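Local coordinates for Exo-alpha-sialidase (Clostridium perfringens, PDB 2VO8), which probably releases terminal sialic acid from glycans and carries the cohesin module described here, which probably binds a dockerin-type partner when toxin complexes assemble, at residues 8-14 / 30-36; 44-50 / 96-101; 111-117 / 129-133; 39-43 / 84-90. Residue numbers count along the deposited sequence, not the author numbering.

Contact 1: residues 8-14 / 30-36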
loop_
_atom_site.group_PDB
_atom_site.type_symbol
_atom_site.label_atom_id
_atom_site.label_comp_id
_atom_site.label_asym_id
_atom_site.label_seq_id
_atom_site.Cartn_x
_atom_site.Cartn_y
_atom_site.Cartn_z
ATOM N N THR A 8 -5.880 10.516 14.173
ATOM C CA THR A 8 -5.967 10.037 12.768
ATOM C C THR A 8 -7.257 10.471 12.073
ATOM O O THR A 8 -8.252 10.768 12.727
ATOM C CB THR A 8 -5.914 8.473 12.679
ATOM O OG1 THR A 8 -7.054 7.891 13.362
ATOM C CG2 THR A 8 -4.607 7.954 13.251
ATOM N N VAL A 9 -7.234 10.508 10.743
ATOM C CA VAL A 9 -8.356 10.982 9.953
ATOM C C VAL A 9 -9.050 9.866 9.168
ATOM O O VAL A 9 -10.093 10.068 8.549
ATOM C CB VAL A 9 -7.914 12.192 9.046
ATOM C CG1 VAL A 9 -7.375 13.388 9.914
ATOM C CG2 VAL A 9 -6.877 11.803 8.014
ATOM N N GLY A 10 -8.496 8.651 9.217
ATOM C CA GLY A 10 -9.074 7.557 8.473
ATOM C C GLY A 10 -8.197 6.328 8.647
ATOM O O GLY A 10 -7.260 6.369 9.420
ATOM N N ASN A 11 -8.541 5.271 7.930
ATOM C CA ASN A 11 -7.776 4.026 7.934
ATOM C C ASN A 11 -7.026 3.757 6.626
ATOM O O ASN A 11 -7.590 3.931 5.546
ATOM C CB ASN A 11 -8.704 2.862 8.148
ATOM C CG ASN A 11 -9.500 2.973 9.469
ATOM O OD1 ASN A 11 -10.704 2.684 9.508
ATOM N ND2 ASN A 11 -8.829 3.381 10.513
ATOM N N SER A 12 -5.813 3.234 6.750
ATOM C CA SER A 12 -5.143 2.613 5.567
ATOM C C SER A 12 -5.752 1.231 5.344
ATOM O O SER A 12 -6.248 0.618 6.290
ATOM C CB SER A 12 -3.627 2.542 5.754
ATOM O OG SER A 12 -3.226 1.729 6.840
ATOM N N THR A 13 -5.689 0.718 4.118
ATOM C CA THR A 13 -6.175 -0.599 3.767
ATOM C C THR A 13 -5.100 -1.319 3.004
ATOM O O THR A 13 -4.350 -0.692 2.268
ATOM C CB THR A 13 -7.459 -0.560 2.919
ATOM O OG1 THR A 13 -7.224 0.134 1.672
ATOM C CG2 THR A 13 -8.616 0.112 3.696
ATOM N N ILE A 14 -4.977 -2.617 3.267
ATOM C CA ILE A 14 -4.167 -3.505 2.406
ATOM C C ILE A 14 -4.973 -4.779 2.164
ATOM O O ILE A 14 -5.421 -5.405 3.118
ATOM C CB ILE A 14 -2.743 -3.743 2.987
ATOM C CG1 ILE A 14 -1.991 -4.850 2.207
ATOM C CG2 ILE A 14 -2.712 -4.018 4.487
ATOM C CD1 ILE A 14 -0.441 -4.834 2.509
ATOM N N LEU A 30 -3.215 -1.332 -1.975
ATOM C CA LEU A 30 -3.146 -0.358 -0.904
ATOM C C LEU A 30 -4.211 0.731 -1.087
ATOM O O LEU A 30 -4.415 1.234 -2.190
ATOM C CB LEU A 30 -1.795 0.274 -0.807
ATOM C CG LEU A 30 -0.547 -0.587 -0.989
ATOM C CD1 LEU A 30 0.668 0.276 -0.686
ATOM C CD2 LEU A 30 -0.678 -1.790 -0.004
ATOM N N GLY A 31 -4.915 1.069 -0.014
ATOM C CA GLY A 31 -5.959 2.099 -0.142
ATOM C C GLY A 31 -6.237 2.845 1.138
ATOM O O GLY A 31 -5.417 2.866 2.056
ATOM N N ILE A 32 -7.398 3.494 1.144
ATOM C CA ILE A 32 -7.893 4.224 2.330
ATOM C C ILE A 32 -9.343 3.817 2.567
ATOM O O ILE A 32 -10.011 3.269 1.660
ATOM C CB ILE A 32 -7.720 5.758 2.148
ATOM C CG1 ILE A 32 -8.454 6.285 0.909
ATOM C CG2 ILE A 32 -6.219 6.180 2.113
ATOM C CD1 ILE A 32 -8.475 7.831 0.856
ATOM N N GLU A 33 -9.849 4.046 3.786
ATOM C CA GLU A 33 -11.229 3.683 4.129
ATOM C C GLU A 33 -11.670 4.524 5.331
ATOM O O GLU A 33 -10.856 4.938 6.137
ATOM C CB GLU A 33 -11.354 2.178 4.417
ATOM C CG GLU A 33 -12.760 1.665 4.810
ATOM C CD GLU A 33 -13.084 1.881 6.289
ATOM O OE1 GLU A 33 -12.158 1.919 7.113
ATOM O OE2 GLU A 33 -14.278 2.036 6.624
ATOM N N GLY A 34 -12.959 4.849 5.364
ATOM C CA GLY A 34 -13.531 5.562 6.504
ATOM C C GLY A 34 -12.950 6.931 6.794
ATOM O O GLY A 34 -12.846 7.328 7.947
ATOM N N LEU A 35 -12.545 7.664 5.758
ATOM C CA LEU A 35 -12.008 9.005 5.963
ATOM C C LEU A 35 -13.091 9.925 6.566
ATOM O O LEU A 35 -14.277 9.757 6.250
ATOM C CB LEU A 35 -11.496 9.618 4.654
ATOM C CG LEU A 35 -10.007 9.402 4.392
ATOM C CD1 LEU A 35 -9.132 10.429 5.165
ATOM C CD2 LEU A 35 -9.626 7.930 4.755
ATOM N N ASN A 36 -12.648 10.856 7.414
ATOM C CA ASN A 36 -13.503 11.871 8.035
ATOM C C ASN A 36 -14.175 12.649 6.926
ATOM O O ASN A 36 -13.542 12.932 5.907
ATOM C CB ASN A 36 -12.683 12.830 8.922
ATOM C CG ASN A 36 -12.176 12.178 10.207
ATOM O OD1 ASN A 36 -12.586 11.060 10.574
ATOM N ND2 ASN A 36 -11.285 12.879 10.903
HETATM O O HOH W 1 -9.499 0.834 0.324
#

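Contact 2: residues 44-50 / 96-101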
loop_
_atom_site.group_PDB
_atom_site.type_symbol
_atom_site.label_atom_id
_atom_site.label_comp_id
_atom_site.label_asym_id
_atom_site.label_seq_id
_atom_site.Cartn_x
_atom_site.Cartn_y
_atom_site.Cartn_z
ATOM N N ALA A 44 -1.566 10.630 -0.889
ATOM C CA ALA A 44 -1.306 9.738 0.254
ATOM C C ALA A 44 0.168 9.328 0.239
ATOM O O ALA A 44 0.882 9.494 -0.783
ATOM C CB ALA A 44 -2.240 8.581 0.247
ATOM N N GLU A 45 0.632 8.793 1.364
ATOM C CA GLU A 45 1.991 8.273 1.461
ATOM C C GLU A 45 2.049 7.047 2.365
ATOM O O GLU A 45 1.627 7.096 3.521
ATOM C CB GLU A 45 2.942 9.353 1.978
ATOM C CG GLU A 45 4.283 8.822 2.459
ATOM C CD GLU A 45 5.235 9.928 2.869
ATOM O OE1 GLU A 45 4.871 11.113 2.719
ATOM O OE2 GLU A 45 6.347 9.612 3.343
ATOM N N TYR A 46 2.572 5.948 1.832
ATOM C CA TYR A 46 2.831 4.757 2.632
ATOM C C TYR A 46 4.328 4.539 2.826
ATOM O O TYR A 46 5.143 5.037 2.051
ATOM C CB TYR A 46 2.201 3.525 1.978
ATOM C CG TYR A 46 0.738 3.694 1.638
ATOM C CD1 TYR A 46 -0.241 3.575 2.616
ATOM C CD2 TYR A 46 0.335 3.971 0.339
ATOM C CE1 TYR A 46 -1.580 3.729 2.309
ATOM C CE2 TYR A 46 -1.001 4.126 0.022
ATOM C CZ TYR A 46 -1.954 4.003 1.011
ATOM O OH TYR A 46 -3.286 4.157 0.702
ATOM N N LEU A 47 4.681 3.792 3.868
ATOM C CA LEU A 47 5.923 3.062 3.889
ATOM C C LEU A 47 5.466 1.611 3.956
ATOM O O LEU A 47 4.838 1.172 4.930
ATOM C CB LEU A 47 6.918 3.484 4.974
ATOM C CG LEU A 47 8.264 2.744 4.741
ATOM C CD1 LEU A 47 9.133 3.342 3.647
ATOM C CD2 LEU A 47 9.047 2.528 6.045
ATOM N N PHE A 48 5.722 0.920 2.841
ATOM C CA PHE A 48 5.265 -0.448 2.606
ATOM C C PHE A 48 6.400 -1.387 2.993
ATOM O O PHE A 48 7.509 -1.213 2.533
ATOM C CB PHE A 48 4.921 -0.675 1.143
ATOM C CG PHE A 48 4.572 -2.117 0.818
ATOM C CD1 PHE A 48 3.311 -2.632 1.073
ATOM C CD2 PHE A 48 5.524 -2.966 0.269
ATOM C CE1 PHE A 48 2.993 -3.940 0.777
ATOM C CE2 PHE A 48 5.204 -4.244 -0.046
ATOM C CZ PHE A 48 3.966 -4.749 0.189
ATOM N N GLU A 49 6.123 -2.362 3.847
ATOM C CA GLU A 49 7.193 -3.249 4.353
ATOM C C GLU A 49 6.872 -4.686 4.029
ATOM O O GLU A 49 5.713 -5.123 4.027
ATOM C CB GLU A 49 7.421 -3.015 5.850
ATOM C CG GLU A 49 7.979 -1.618 6.110
ATOM C CD GLU A 49 8.735 -1.515 7.399
ATOM O OE1 GLU A 49 9.441 -2.494 7.766
ATOM O OE2 GLU A 49 8.669 -0.437 8.035
ATOM N N TYR A 50 7.935 -5.414 3.692
ATOM C CA TYR A 50 7.824 -6.806 3.328
ATOM C C TYR A 50 9.203 -7.477 3.536
ATOM O O TYR A 50 10.222 -6.799 3.676
ATOM C CB TYR A 50 7.407 -6.931 1.878
ATOM C CG TYR A 50 8.506 -6.645 0.887
ATOM C CD1 TYR A 50 9.242 -7.689 0.295
ATOM C CD2 TYR A 50 8.797 -5.328 0.495
ATOM C CE1 TYR A 50 10.226 -7.413 -0.665
ATOM C CE2 TYR A 50 9.797 -5.051 -0.430
ATOM C CZ TYR A 50 10.513 -6.105 -1.014
ATOM O OH TYR A 50 11.534 -5.801 -1.906
ATOM N N LEU A 96 -5.780 2.741 -4.069
ATOM C CA LEU A 96 -4.823 3.723 -4.571
ATOM C C LEU A 96 -3.591 3.129 -5.299
ATOM O O LEU A 96 -3.115 3.704 -6.275
ATOM C CB LEU A 96 -4.352 4.613 -3.430
ATOM C CG LEU A 96 -5.402 5.492 -2.750
ATOM C CD1 LEU A 96 -4.781 6.328 -1.674
ATOM C CD2 LEU A 96 -6.064 6.423 -3.810
ATOM N N VAL A 97 -3.095 1.987 -4.827
ATOM C CA VAL A 97 -1.805 1.469 -5.302
ATOM C C VAL A 97 -1.869 -0.056 -5.445
ATOM O O VAL A 97 -2.503 -0.724 -4.620
ATOM C CB VAL A 97 -0.665 1.805 -4.337
ATOM C CG1 VAL A 97 0.735 1.210 -4.912
ATOM C CG2 VAL A 97 -0.604 3.284 -4.025
ATOM N N LYS A 98 -1.252 -0.573 -6.515
ATOM C CA LYS A 98 -1.072 -2.020 -6.736
ATOM C C LYS A 98 0.412 -2.303 -6.526
ATOM O O LYS A 98 1.244 -1.733 -7.229
ATOM C CB LYS A 98 -1.394 -2.386 -8.182
ATOM C CG LYS A 98 -2.814 -2.122 -8.645
ATOM C CD LYS A 98 -3.067 -2.720 -10.040
ATOM C CE LYS A 98 -3.275 -1.707 -11.172
ATOM N NZ LYS A 98 -4.167 -2.394 -12.189
ATOM N N VAL A 99 0.750 -3.184 -5.581
ATOM C CA VAL A 99 2.142 -3.607 -5.380
ATOM C C VAL A 99 2.267 -5.059 -5.857
ATOM O O VAL A 99 1.610 -5.950 -5.347
ATOM C CB VAL A 99 2.611 -3.488 -3.891
ATOM C CG1 VAL A 99 4.099 -3.897 -3.724
ATOM C CG2 VAL A 99 2.396 -2.125 -3.344
ATOM N N ASN A 100 3.047 -5.282 -6.915
ATOM C CA ASN A 100 3.126 -6.594 -7.552
ATOM C C ASN A 100 4.419 -7.264 -7.051
ATOM O O ASN A 100 5.492 -6.667 -7.112
ATOM C CB ASN A 100 3.131 -6.463 -9.075
ATOM C CG ASN A 100 2.905 -7.770 -9.746
ATOM O OD1 ASN A 100 3.830 -8.634 -9.779
ATOM N ND2 ASN A 100 1.681 -7.989 -10.247
ATOM N N LEU A 101 4.253 -8.449 -6.480
ATOM C CA LEU A 101 5.315 -9.229 -5.810
ATOM C C LEU A 101 5.297 -10.657 -6.296
ATOM O O LEU A 101 4.283 -11.165 -6.636
ATOM C CB LEU A 101 5.100 -9.232 -4.286
ATOM C CG LEU A 101 5.214 -7.836 -3.659
ATOM C CD1 LEU A 101 3.999 -7.547 -2.738
ATOM C CD2 LEU A 101 6.478 -7.597 -2.934
#

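Contact 3: residues 111-117 / 129-133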
loop_
_atom_site.group_PDB
_atom_site.type_symbol
_atom_site.label_atom_id
_atom_site.label_comp_id
_atom_site.label_asym_id
_atom_site.label_seq_id
_atom_site.Cartn_x
_atom_site.Cartn_y
_atom_site.Cartn_z
ATOM N N VAL A 111 4.345 -11.173 6.676
ATOM C CA VAL A 111 3.533 -9.958 6.897
ATOM C C VAL A 111 3.888 -8.879 5.879
ATOM O O VAL A 111 5.050 -8.469 5.780
ATOM C CB VAL A 111 3.694 -9.441 8.323
ATOM C CG1 VAL A 111 2.881 -8.147 8.546
ATOM C CG2 VAL A 111 3.324 -10.584 9.345
ATOM N N LEU A 112 2.856 -8.427 5.150
ATOM C CA LEU A 112 2.902 -7.242 4.315
ATOM C C LEU A 112 2.251 -6.088 5.116
ATOM O O LEU A 112 1.081 -6.195 5.467
ATOM C CB LEU A 112 2.176 -7.504 3.027
ATOM C CG LEU A 112 2.631 -8.805 2.309
ATOM C CD1 LEU A 112 1.771 -9.088 1.136
ATOM C CD2 LEU A 112 4.176 -8.696 2.010
ATOM N N GLY A 113 3.064 -5.100 5.462
ATOM C CA GLY A 113 2.709 -4.022 6.393
ATOM C C GLY A 113 2.773 -2.613 5.833
ATOM O O GLY A 113 3.540 -2.310 4.938
ATOM N N LEU A 114 1.968 -1.743 6.419
ATOM C CA LEU A 114 2.072 -0.316 6.169
ATOM C C LEU A 114 2.473 0.308 7.494
ATOM O O LEU A 114 1.643 0.351 8.445
ATOM C CB LEU A 114 0.738 0.222 5.607
ATOM C CG LEU A 114 0.192 -0.300 4.266
ATOM C CD1 LEU A 114 -1.273 0.167 3.879
ATOM C CD2 LEU A 114 1.127 0.067 3.049
ATOM N N THR A 115 3.726 0.750 7.595
ATOM C CA THR A 115 4.247 1.265 8.863
ATOM C C THR A 115 4.177 2.798 8.976
ATOM O O THR A 115 4.451 3.361 10.033
ATOM C CB THR A 115 5.692 0.784 9.107
ATOM O OG1 THR A 115 6.507 1.117 7.973
ATOM C CG2 THR A 115 5.726 -0.707 9.313
ATOM N N THR A 116 3.865 3.425 7.842
ATOM C CA THR A 116 3.567 4.862 7.685
ATOM C C THR A 116 2.389 4.911 6.719
ATOM O O THR A 116 2.329 4.148 5.694
ATOM C CB THR A 116 4.785 5.639 7.154
ATOM O OG1 THR A 116 5.849 5.632 8.125
ATOM C CG2 THR A 116 4.449 7.128 6.739
ATOM N N ALA A 117 1.402 5.759 7.052
ATOM C CA ALA A 117 0.211 5.939 6.208
ATOM C C ALA A 117 -0.354 7.319 6.539
ATOM O O ALA A 117 -0.736 7.572 7.671
ATOM C CB ALA A 117 -0.796 4.872 6.454
ATOM N N LEU A 129 -3.137 8.376 9.090
ATOM C CA LEU A 129 -4.134 7.322 8.907
ATOM C C LEU A 129 -3.733 6.221 9.916
ATOM O O LEU A 129 -2.587 6.124 10.260
ATOM C CB LEU A 129 -4.080 6.722 7.499
ATOM C CG LEU A 129 -4.507 7.575 6.270
ATOM C CD1 LEU A 129 -4.305 6.759 5.029
ATOM C CD2 LEU A 129 -5.929 8.150 6.332
ATOM N N GLU A 130 -4.692 5.421 10.331
ATOM C CA GLU A 130 -4.386 4.197 11.086
ATOM C C GLU A 130 -3.577 3.254 10.189
ATOM O O GLU A 130 -3.862 3.141 8.999
ATOM C CB GLU A 130 -5.654 3.519 11.515
ATOM C CG GLU A 130 -6.310 4.202 12.702
ATOM C CD GLU A 130 -7.326 3.322 13.404
ATOM O OE1 GLU A 130 -7.239 2.065 13.325
ATOM O OE2 GLU A 130 -8.262 3.902 14.021
ATOM N N LEU A 131 -2.589 2.599 10.796
ATOM C CA LEU A 131 -1.748 1.639 10.095
ATOM C C LEU A 131 -2.484 0.319 9.817
ATOM O O LEU A 131 -3.573 0.059 10.295
ATOM C CB LEU A 131 -0.442 1.431 10.877
ATOM C CG LEU A 131 0.337 2.707 11.209
ATOM C CD1 LEU A 131 1.657 2.449 11.975
ATOM C CD2 LEU A 131 0.587 3.513 9.908
ATOM N N SER A 132 -1.887 -0.529 8.988
ATOM C CA SER A 132 -2.519 -1.796 8.666
ATOM C C SER A 132 -1.437 -2.808 8.207
ATOM O O SER A 132 -0.353 -2.407 7.792
ATOM C CB SER A 132 -3.626 -1.648 7.623
ATOM O OG SER A 132 -3.123 -1.063 6.408
ATOM N N SER A 133 -1.772 -4.089 8.297
ATOM C CA SER A 133 -0.958 -5.149 7.685
ATOM C C SER A 133 -1.831 -6.310 7.323
ATOM O O SER A 133 -2.980 -6.381 7.725
ATOM C CB SER A 133 0.197 -5.596 8.589
ATOM O OG SER A 133 -0.297 -6.278 9.728
#

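Contact 4: residues 39-43 / 84-90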
loop_
_atom_site.group_PDB
_atom_site.type_symbol
_atom_site.label_atom_id
_atom_site.label_comp_id
_atom_site.label_asym_id
_atom_site.label_seq_id
_atom_site.Cartn_x
_atom_site.Cartn_y
_atom_site.Cartn_z
ATOM N N THR A 39 -12.454 15.743 5.563
ATOM C CA THR A 39 -11.067 15.652 5.127
ATOM C C THR A 39 -11.093 15.487 3.614
ATOM O O THR A 39 -11.694 14.549 3.111
ATOM C CB THR A 39 -10.273 14.517 5.866
ATOM O OG1 THR A 39 -9.950 14.962 7.194
ATOM C CG2 THR A 39 -8.975 14.211 5.125
ATOM N N GLU A 40 -10.524 16.467 2.901
ATOM C CA GLU A 40 -10.448 16.457 1.446
ATOM C C GLU A 40 -9.073 15.964 1.013
ATOM O O GLU A 40 -8.131 16.684 1.151
ATOM C CB GLU A 40 -10.648 17.877 0.907
ATOM C CG GLU A 40 -12.080 18.313 0.794
ATOM C CD GLU A 40 -12.253 19.514 -0.148
ATOM O OE1 GLU A 40 -11.676 19.519 -1.274
ATOM O OE2 GLU A 40 -12.980 20.455 0.235
ATOM N N VAL A 41 -8.965 14.742 0.489
ATOM C CA VAL A 41 -7.652 14.121 0.309
ATOM C C VAL A 41 -7.138 14.372 -1.117
ATOM O O VAL A 41 -7.851 14.136 -2.051
ATOM C CB VAL A 41 -7.690 12.577 0.589
ATOM C CG1 VAL A 41 -6.360 11.948 0.360
ATOM C CG2 VAL A 41 -8.115 12.310 2.022
ATOM N N TYR A 42 -5.908 14.844 -1.233
ATOM C CA TYR A 42 -5.270 15.026 -2.552
ATOM C C TYR A 42 -4.006 14.161 -2.747
ATOM O O TYR A 42 -3.459 14.049 -3.859
ATOM C CB TYR A 42 -5.055 16.513 -2.867
ATOM C CG TYR A 42 -6.386 17.203 -3.173
ATOM C CD1 TYR A 42 -6.931 17.125 -4.439
ATOM C CD2 TYR A 42 -7.128 17.868 -2.164
ATOM C CE1 TYR A 42 -8.147 17.738 -4.755
ATOM C CE2 TYR A 42 -8.331 18.467 -2.458
ATOM C CZ TYR A 42 -8.844 18.393 -3.770
ATOM O OH TYR A 42 -10.050 18.965 -4.157
ATOM N N SER A 43 -3.524 13.538 -1.686
ATOM C CA SER A 43 -2.294 12.736 -1.836
ATOM C C SER A 43 -2.276 11.745 -0.708
ATOM O O SER A 43 -2.904 12.002 0.323
ATOM C CB SER A 43 -1.048 13.628 -1.774
ATOM O OG SER A 43 -0.954 14.376 -0.589
ATOM N N ALA A 84 -0.403 10.623 -5.602
ATOM C CA ALA A 84 -0.923 12.009 -5.739
ATOM C C ALA A 84 -2.042 12.063 -6.765
ATOM O O ALA A 84 -2.016 11.403 -7.821
ATOM C CB ALA A 84 0.196 12.997 -6.075
ATOM N N SER A 85 -3.063 12.864 -6.446
ATOM C CA SER A 85 -4.143 13.107 -7.358
ATOM C C SER A 85 -3.609 13.888 -8.563
ATOM O O SER A 85 -2.737 14.740 -8.407
ATOM C CB SER A 85 -5.209 13.980 -6.691
ATOM O OG SER A 85 -6.317 14.099 -7.550
ATOM N N LEU A 86 -4.203 13.633 -9.712
ATOM C CA LEU A 86 -3.919 14.392 -10.909
ATOM C C LEU A 86 -4.877 15.589 -11.055
ATOM O O LEU A 86 -4.770 16.385 -12.011
ATOM C CB LEU A 86 -4.016 13.462 -12.122
ATOM C CG LEU A 86 -2.903 12.415 -12.167
ATOM C CD1 LEU A 86 -3.070 11.547 -13.415
ATOM C CD2 LEU A 86 -1.506 12.979 -12.101
ATOM N N GLY A 87 -5.830 15.708 -10.132
ATOM C CA GLY A 87 -6.787 16.808 -10.200
ATOM C C GLY A 87 -7.860 16.736 -9.147
ATOM O O GLY A 87 -7.862 17.573 -8.251
ATOM N N ASN A 88 -8.723 15.717 -9.247
ATOM C CA ASN A 88 -9.890 15.565 -8.342
ATOM C C ASN A 88 -9.497 15.124 -6.930
ATOM O O ASN A 88 -8.484 14.414 -6.700
ATOM C CB ASN A 88 -10.837 14.479 -8.855
ATOM C CG ASN A 88 -11.300 14.702 -10.290
ATOM O OD1 ASN A 88 -11.966 15.680 -10.575
ATOM N ND2 ASN A 88 -10.932 13.788 -11.192
ATOM N N GLU A 89 -10.371 15.459 -5.993
ATOM C CA GLU A 89 -10.344 14.859 -4.671
ATOM C C GLU A 89 -10.412 13.316 -4.755
ATOM O O GLU A 89 -11.162 12.755 -5.549
ATOM C CB GLU A 89 -11.559 15.386 -3.883
ATOM C CG GLU A 89 -11.375 15.306 -2.436
ATOM C CD GLU A 89 -12.641 15.726 -1.682
ATOM O OE1 GLU A 89 -13.409 16.620 -2.174
ATOM O OE2 GLU A 89 -12.863 15.140 -0.625
ATOM N N ILE A 90 -9.620 12.670 -3.909
ATOM C CA ILE A 90 -9.498 11.225 -3.806
ATOM C C ILE A 90 -10.701 10.753 -2.992
ATOM O O ILE A 90 -10.957 11.269 -1.959
ATOM C CB ILE A 90 -8.112 10.868 -3.140
ATOM C CG1 ILE A 90 -6.980 11.130 -4.157
ATOM C CG2 ILE A 90 -8.045 9.418 -2.660
ATOM C CD1 ILE A 90 -5.594 10.844 -3.688
HETATM O O HOH W 2 -11.373 13.012 -0.138
#

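Contact 1: residues 8-14 / 30-36
Four backbone hydrogen bonds pair antiparallel strands 10-14 and 30-33, in two reciprocal couples: Asn11 N to Glu33 O (2.9 Å) with Glu33 N to Asn11 O (2.9 Å), and Thr13 N to Gly31 O (3.0 Å) with Gly31 N to Thr13 O (2.9 Å). Beyond the turn at Gly34, whose positive phi suits glycine, Asn36 N donates to Val9 O (2.9 Å). The non-hydrogen-bonded pairs, Ser12-Ile32 between the couples and Ile14-Leu30 beyond the second, face the interior of the cohesin beta-sandwich, where Tyr46 covers Leu30 and Ile32; strand 126-139 runs parallel to strand 10-15 on its other edge. Apolar contacts join Ile14 CD1 to Leu30 CD2 (4.0 Å) and Val9 CG2 to Leu35 CD1 (3.9 Å). Glycine makes room twice: a CB on Gly10 would clash with Leu35 CD2, and one on Gly31 with Thr13 OG1. On the outer face Thr13 CG2 packs on Glu33 CB (3.5 Å), and a water bridges Thr13 OG1 (2.7 Å) and Ile32 O (2.8 Å).

Contact 2: residues 44-50 / 96-101
Strands 44-49 and 96-101 run in roughly the same direction, 29° apart (signed crossing angle -29°), with a closest axis approach of 9.4 Å. That spacing is too wide for backbone pairing, and no hydrogen bond links the two segments; side chains fill the gap. Leu96 and Val97 form a classic beta bulge opposite Leu30, which places two consecutive residues of this strand facing strand 44-49. At this end Leu96 CD1 meets Ala44 CB at 3.9 Å and Tyr46 OH at 3.5 Å, while Val97 CG2 lies 4.2 Å from Tyr46 CE2. The hydroxyl of Tyr46 makes a weak hydrogen bond with Gly31 O. In the middle Val99 CG1 sits over one face of the Phe48 ring, 4.3 Å from its centroid and 28° off the normal, a CH-pi contact. Leu101 then reaches two rings: its CD1 is 4.0 Å from Phe48 CZ, and its CD2 lies over a face of Tyr50, 4.3 Å from CD1 of that ring. Tyr50 OH is hydrogen-bonded to Glu73. All eight contacting residues are buried, whereas Glu45, Leu47 and Glu49 and, across the core, Lys98 and Asn100 point outward. Aromatic and aliphatic residues interleaved between strands about 9-10 Å apart at a shallow negative angle are characteristic of face-to-face sheet packing in a beta-sandwich, here the cohesin jelly roll.

Contact 3: residues 111-117 / 129-133
Two backbone hydrogen bonds join segments 111-117 and 129-133, one on each side of the corner at Thr115: Leu114 N donates to Ser132 O at 2.8 Å, and Leu129 N to Ala117 O at 2.9 Å. Gly113 and Ser133 form a non-hydrogen-bonded pair so close, 4.0 Å CA to CA, that Ser133 CB lies 3.7 Å from Gly113 CA. Between the two bonds the side chain of Leu131 fills the gap: its CB is 3.4 Å from Leu114 O, its CD1 3.5 Å from Thr115 O and its CD2 4.0 Å from Ala117 CB. Backbone groups around the corner find partners elsewhere: Gly113 bonds with Glu49, and both Thr115 and Thr116 with Leu47. Across the hairpin, Glu130 bonds with Gly10. Thr115 OG1 is hydrogen-bonded to Glu49 OE2, with a weaker bond to Leu47 O. Ser132 OG bonds Ser12 OG, which also bonds Glu130 O; Ser132 OG also lies 3.4 Å from the methyl carbon Leu114 CD1, a packing contact. Ala117 CB against Leu129 CB (3.9 Å) adds an apolar contact. The segments belong to the antiparallel hairpin of strands 107-121 and 126-139. Strand 41-49 borders the first arm and strand 10-15 the second, while Leu114 turns inward onto Leu30, Tyr46 and Phe48, and the corner puts the parts of strand 107-121 before and after it on different sheets or faces.

Contact 4: residues 39-43 / 84-90
One end of the cohesin beta-sandwich is finished here by an ST turn and the loop after strand 78-85, which folds back on the start of strand 41-49. In the turn Ser85 OG accepts from Gly87 N (3.1 Å) and donates to Asn88 O at a very short 2.3 Å. The segments are joined by two nearly straight backbone bonds, Ser85 N to Tyr42 O (2.9 Å) and Ile90 N to Val41 O (3.0 Å). Ser43 and Ala84 follow as an antiparallel non-hydrogen-bonded pair. On the other edge of the strand Tyr42 and Ser43 form a classic beta bulge opposite Gly120. The Tyr42 ring lies in the curve of the loop: its CE1 is 3.5 Å from Gly87 O and 3.4 Å from Glu89 N, and Ser85 CB approaches the ring edge. Ile90 CB packs on Val41 CG1 (4.1 Å), while Ile90 CD1 lies 3.8 Å from Tyr42 C. A water accepts from Val41 N (3.0 Å) and donates to Glu89 OE2 (2.6 Å) and Ile90 O (2.6 Å). Glu40 OE1 and Glu89 OE1 come within 3.5 Å, like charges that are eased by a salt bridge from Glu89 to Lys92 and a weak bond from Tyr42 OH to Glu40 OE1 (3.4 Å). Backbone bonds, water and the buried Val41-Ile90 pair thus hold the loop despite the acidic repulsion.

All four contacts lie in one cohesin sandwich. Contact 2 is the core, its centre about 3 Å from that of the chain, and each other contact touches it. Contact 1 continues into it through backbone bonds between Leu30 and Leu96 and Val97; contact 3 joins it through Glu49 N to Gly113 O (2.8 Å). Contact 4 shares strand 41-49 with contact 2 and meets it where Leu96 CD2 packs on Ile90 CG2 (3.8 Å), their centres about 17 Å apart. Contacts 1 and 3, with centres about 10 Å apart, are tied by Ser12 OG to Glu130 O (2.7 Å). Contacts 3 and 4 do not touch; their nearest atoms are about 6 Å apart.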